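Death on curing protein (PDB 3DD7) is the toxin of the phage P1 Phd-Doc toxin-antitoxin pair, halting translation, probably by phosphorylating elongation factor EF-Tu, and is inhibited by its antitoxin Phd. Local coordinates at residues R64-I67 / A71-R74. The protein carries 2 engineered substitutions. Numbering follows the deposited sequence.
Engineered in segment 64-67: Y66 (natural residue His).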
loop_
_atom_site.group_PDB
_atom_site.type_symbol
_atom_site.label_atom_id
_atom_site.label_comp_id
_atom_site.label_asym_id
_atom_site.label_seq_id
_atom_site.Cartn_x
_atom_site.Cartn_y
_atom_site.Cartn_z
ATOM N N ARG A 64 -1.106 7.612 -5.105
ATOM C CA ARG A 64 -1.320 8.647 -6.131
ATOM C C ARG A 64 -2.468 8.355 -7.092
ATOM O O ARG A 64 -2.854 9.226 -7.883
ATOM C CB ARG A 64 -0.053 8.833 -6.962
ATOM C CG ARG A 64 1.081 9.346 -6.170
ATOM C CD ARG A 64 2.244 9.744 -7.033
ATOM N NE ARG A 64 3.347 9.929 -6.118
ATOM C CZ ARG A 64 4.622 10.086 -6.436
ATOM N NH1 ARG A 64 5.024 10.092 -7.709
ATOM N NH2 ARG A 64 5.490 10.222 -5.438
ATOM N N GLY A 65 -2.999 7.139 -7.023
ATOM C CA GLY A 65 -3.867 6.615 -8.077
ATOM C C GLY A 65 -5.343 6.969 -7.978
ATOM O O GLY A 65 -6.062 6.867 -8.980
ATOM N N TYR A 66 -5.788 7.385 -6.788
ATOM C CA TYR A 66 -7.193 7.768 -6.546
ATOM C C TYR A 66 -8.152 6.707 -7.072
ATOM O O TYR A 66 -9.118 6.990 -7.781
ATOM C CB TYR A 66 -7.506 9.159 -7.128
ATOM C CG TYR A 66 -6.668 10.253 -6.504
ATOM C CD1 TYR A 66 -5.416 10.571 -7.025
ATOM C CD2 TYR A 66 -7.114 10.946 -5.374
ATOM C CE1 TYR A 66 -4.624 11.559 -6.455
ATOM C CE2 TYR A 66 -6.331 11.949 -4.785
ATOM C CZ TYR A 66 -5.084 12.249 -5.336
ATOM O OH TYR A 66 -4.287 13.233 -4.781
ATOM N N ILE A 67 -7.846 5.464 -6.725
ATOM C CA ILE A 67 -8.714 4.338 -7.062
ATOM C C ILE A 67 -10.033 4.430 -6.281
ATOM O O ILE A 67 -11.099 4.033 -6.780
ATOM C CB ILE A 67 -7.993 3.018 -6.737
ATOM C CG1 ILE A 67 -6.728 2.884 -7.592
ATOM C CG2 ILE A 67 -8.914 1.804 -6.888
ATOM C CD1 ILE A 67 -5.775 1.854 -7.059
ATOM N N ALA A 71 -9.681 6.664 1.807
ATOM C CA ALA A 71 -8.733 5.707 2.370
ATOM C C ALA A 71 -7.736 5.194 1.322
ATOM O O ALA A 71 -7.273 4.056 1.393
ATOM C CB ALA A 71 -9.474 4.549 3.059
ATOM N N ASN A 72 -7.412 6.033 0.335
ATOM C CA ASN A 72 -6.358 5.689 -0.607
ATOM C C ASN A 72 -5.004 5.574 0.067
ATOM O O ASN A 72 -4.233 4.650 -0.227
ATOM C CB ASN A 72 -6.292 6.710 -1.742
ATOM C CG ASN A 72 -7.506 6.674 -2.610
ATOM O OD1 ASN A 72 -7.729 5.720 -3.327
ATOM N ND2 ASN A 72 -8.288 7.752 -2.581
ATOM N N LYS A 73 -4.698 6.514 0.952
ATOM C CA LYS A 73 -3.401 6.456 1.642
ATOM C C LYS A 73 -3.325 5.240 2.563
ATOM O O LYS A 73 -2.313 4.522 2.569
ATOM C CB LYS A 73 -3.095 7.751 2.395
ATOM C CG LYS A 73 -2.893 8.969 1.470
ATOM C CD LYS A 73 -2.644 10.234 2.269
ATOM C CE LYS A 73 -3.860 10.688 3.091
ATOM N NZ LYS A 73 -4.827 11.404 2.210
ATOM N N ARG A 74 -4.387 4.998 3.331
ATOM C CA ARG A 74 -4.411 3.805 4.187
ATOM C C ARG A 74 -4.222 2.538 3.366
ATOM O O ARG A 74 -3.439 1.655 3.743
ATOM C CB ARG A 74 -5.693 3.738 5.016
ATOM C CG ARG A 74 -5.614 4.575 6.278
ATOM C CD ARG A 74 -6.978 4.517 6.990
ATOM N NE ARG A 74 -7.931 5.485 6.448
ATOM C CZ ARG A 74 -9.262 5.357 6.490
ATOM N NH1 ARG A 74 -9.823 4.243 6.940
ATOM N NH2 ARG A 74 -10.036 6.338 6.043
HETATM O O HOH W 1 -5.831 4.586 -4.928
#
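The backbones come closest at Y66 and N72, their CA atoms 6.3 Å apart, where helix 51-65 ends, the chain turns through a short loop and helix 72-86 starts behind A71 at its N-cap. This is the Fic motif loop of the Fic/Doc family, and it illustrates how one asparagine and one water can tie the two ends of a tight interhelical turn. Y66, an engineered tyrosine in place of the family's histidine, adopts positive phi (49°), which takes the chain out of the helix. Its CB leaves the backbone away from N72, yet the ring still passes the amide obliquely, with N72 ND2 4.4 Å from Y66 CD2. Within 71-74 the contact rests on N72, whose side chain meets the backbone of Y66 and I67. With CG anti to its own carbonyl carbon (chi1 -67°), the amide is carried across to the backbone, and N72 OD1 lies 3.9 Å from Y66 CA. The same oxygen sits 3.4 Å from I67 N, but the angle is too poor for a direct hydrogen bond. I67 itself packs on A32 and I35 of helix 31-45 and on L9 of helix 6-20. N72 ND2 donates to F68 O within the loop, and this bond together with the water on OD1 helps hold the amide's rotation. That water completes the link, accepting from I67 N at 2.8 Å and donating to N72 OD1 at 2.7 Å.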